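Local coordinates for protein-tyrosine-phosphatase AMSI (Erwinia amylovora, PDB 4D74) that probably removes phosphate from phosphotyrosine in proteins and may be required for making amylovoran, an exopolysaccharide virulence factor, at residues Arg47-Lys50 and Ala51-Glu55. The protein carries 1 engineered substitution. Sequence-based numbering, arbitrary orientation.
Sequences RLLK and AALPE
Arg47 O takes the N-H of Ala51 at 3.0 Å, a regular i to i+4 bond of the last helical turns, while the guanidinium of Arg47 turns away to the carbonyls of Gln87 and, weakly, Ser85. One residue on, Ala52 N is shared weakly between Leu48 O, at 3.4 Å, and Leu49 O, an i to i+3 partner, as the helix tightens toward its end. Leu49 O still receives Leu53 N, at 2.9 Å, although Leu53 has already left helical backbone angles; the side chain of Leu53 runs alongside this same oxygen, its CB 3.3 Å from Leu49 O, and CD2 of Leu49 and CD1 of Leu53 make a loose apolar contact at 4.5 Å. Lys50, in the last turn, takes a weak bond from Leu53 N on its O, and its side chain reaches past the helix end. Its CG stands anti to the backbone N (chi1 -170°) and the chain bends at chi2, 57°, which carries the ammonium alongside the departing loop. There NZ bonds chiefly to Arg56 O and also meets Pro54 O at 3.0 Å from above its carbonyl plane, joining two carbonyls on the way into strand 57-62. In the beta-alpha-beta unit of strand 30-35, helix 41-52 and strand 57-62, Leu49 packs on Ile31, Val33 and Ile58 of the sheet, whereas Leu48 and Ala52 face helix 147-169.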
ATOM      1  N   ARG A  47      18.261  -4.385   8.831  1.00 16.22           N
ATOM      2  CA  ARG A  47      18.600  -4.884  10.138  1.00 16.59           C
ATOM      3  C   ARG A  47      17.456  -4.775  11.142  1.00 18.36           C
ATOM      4  O   ARG A  47      17.372  -5.580  12.065  1.00 18.44           O
ATOM      5  CB  ARG A  47      19.880  -4.245  10.644  1.00 17.76           C
ATOM      6  CG  ARG A  47      21.075  -4.565   9.745  1.00 18.29           C
ATOM      7  CD  ARG A  47      21.386  -6.041   9.638  1.00 20.08           C
ATOM      8  NE  ARG A  47      22.554  -6.261   8.797  1.00 20.19           N
ATOM      9  CZ  ARG A  47      23.818  -6.205   9.229  1.00 21.73           C
ATOM     10  NH1 ARG A  47      24.110  -5.949  10.498  1.00 21.66           N
ATOM     11  NH2 ARG A  47      24.806  -6.409   8.361  1.00 21.63           N
ATOM     12  N   LEU A  48      16.571  -3.808  10.974  1.00 17.73           N
ATOM     13  CA  LEU A  48      15.360  -3.741  11.784  1.00 17.74           C
ATOM     14  C   LEU A  48      14.488  -4.977  11.512  1.00 18.83           C
ATOM     15  O   LEU A  48      13.988  -5.603  12.449  1.00 19.53           O
ATOM     16  CB  LEU A  48      14.604  -2.467  11.434  1.00 17.93           C
ATOM     17  CG  LEU A  48      15.114  -1.200  12.103  1.00 18.39           C
ATOM     18  CD1 LEU A  48      14.588   0.038  11.390  1.00 19.45           C
ATOM     19  CD2 LEU A  48      14.716  -1.190  13.569  1.00 20.11           C
ATOM     20  N   LEU A  49      14.302  -5.328  10.247  1.00 17.39           N
ATOM     21  CA  LEU A  49      13.534  -6.531   9.896  1.00 18.23           C
ATOM     22  C   LEU A  49      14.217  -7.795  10.400  1.00 19.37           C
ATOM     23  O   LEU A  49      13.547  -8.696  10.905  1.00 19.75           O
ATOM     24  CB  LEU A  49      13.271  -6.629   8.406  1.00 17.86           C
ATOM     25  CG  LEU A  49      12.237  -5.630   7.914  1.00 18.33           C
ATOM     26  CD1 LEU A  49      12.279  -5.664   6.405  1.00 18.47           C
ATOM     27  CD2 LEU A  49      10.811  -5.903   8.416  1.00 18.96           C
ATOM     28  N   LYS A  50      15.538  -7.878  10.271  1.00 18.86           N
ATOM     29  CA  LYS A  50      16.256  -9.073  10.734  1.00 22.10           C
ATOM     30  C   LYS A  50      16.121  -9.271  12.225  1.00 22.02           C
ATOM     31  O   LYS A  50      15.992 -10.439  12.675  1.00 24.47           O
ATOM     32  CB  LYS A  50      17.733  -9.002  10.289  1.00 23.69           C
ATOM     33  CG  LYS A  50      18.533 -10.304  10.490  1.00 28.25           C
ATOM     34  CD  LYS A  50      17.917 -11.512   9.779  1.00 32.80           C
ATOM     35  CE  LYS A  50      18.918 -12.666   9.705  1.00 35.15           C
ATOM     36  NZ  LYS A  50      18.243 -13.890   9.233  1.00 40.05           N
ATOM     37  N   ALA A  51      16.142  -8.193  12.980  1.00 20.72           N
ATOM     38  CA  ALA A  51      15.998  -8.248  14.454  1.00 24.28           C
ATOM     39  C   ALA A  51      14.652  -8.849  14.849  1.00 25.92           C
ATOM     40  O   ALA A  51      14.564  -9.625  15.796  1.00 25.78           O
ATOM     41  CB  ALA A  51      16.168  -6.874  15.060  1.00 25.34           C
ATOM     42  N   ALA A  52      13.625  -8.531  14.079  1.00 23.62           N
ATOM     43  CA  ALA A  52      12.279  -9.062  14.295  1.00 24.25           C
ATOM     44  C   ALA A  52      12.047 -10.454  13.733  1.00 25.89           C
ATOM     45  O   ALA A  52      11.174 -11.210  14.239  1.00 29.26           O
ATOM     46  CB  ALA A  52      11.265  -8.100  13.723  1.00 25.16           C
ATOM     47  N   LEU A  53      12.773 -10.796  12.680  1.00 23.12           N
ATOM     48  CA  LEU A  53      12.588 -11.998  11.921  1.00 22.83           C
ATOM     49  C   LEU A  53      13.890 -12.793  11.786  1.00 26.25           C
ATOM     50  O   LEU A  53      14.411 -13.000  10.699  1.00 24.79           O
ATOM     51  CB  LEU A  53      12.034 -11.644  10.534  1.00 23.41           C
ATOM     52  CG  LEU A  53      10.754 -10.794  10.496  1.00 23.64           C
ATOM     53  CD1 LEU A  53      10.477 -10.292   9.079  1.00 24.40           C
ATOM     54  CD2 LEU A  53       9.608 -11.647  11.023  1.00 24.84           C
ATOM     55  N   PRO A  54      14.396 -13.300  12.920  1.00 31.54           N
ATOM     56  CA  PRO A  54      15.718 -13.928  12.902  1.00 34.61           C
ATOM     57  C   PRO A  54      15.834 -15.125  11.966  1.00 34.22           C
ATOM     58  O   PRO A  54      16.925 -15.373  11.434  1.00 38.75           O
ATOM     59  CB  PRO A  54      15.923 -14.354  14.369  1.00 36.89           C
ATOM     60  CG  PRO A  54      14.543 -14.430  14.947  1.00 36.87           C
ATOM     61  CD  PRO A  54      13.781 -13.321  14.254  1.00 33.85           C
ATOM     62  N   GLU A  55      14.736 -15.840  11.720  1.00 36.77           N
ATOM     63  CA  GLU A  55      14.803 -17.039  10.870  1.00 40.20           C
ATOM     64  C   GLU A  55      14.537 -16.804   9.393  1.00 37.58           C
ATOM     65  O   GLU A  55      14.604 -17.736   8.600  1.00 35.61           O
ATOM     66  CB  GLU A  55      13.860 -18.129  11.406  1.00 45.96           C
ATOM     67  CG  GLU A  55      14.219 -18.618  12.806  1.00 49.01           C
ATOM     68  CD  GLU A  55      15.724 -18.806  13.018  1.00 54.35           C
ATOM     69  OE1 GLU A  55      16.364 -19.555  12.237  1.00 60.16           O
ATOM     70  OE2 GLU A  55      16.268 -18.199  13.970  1.00 57.57           O
TER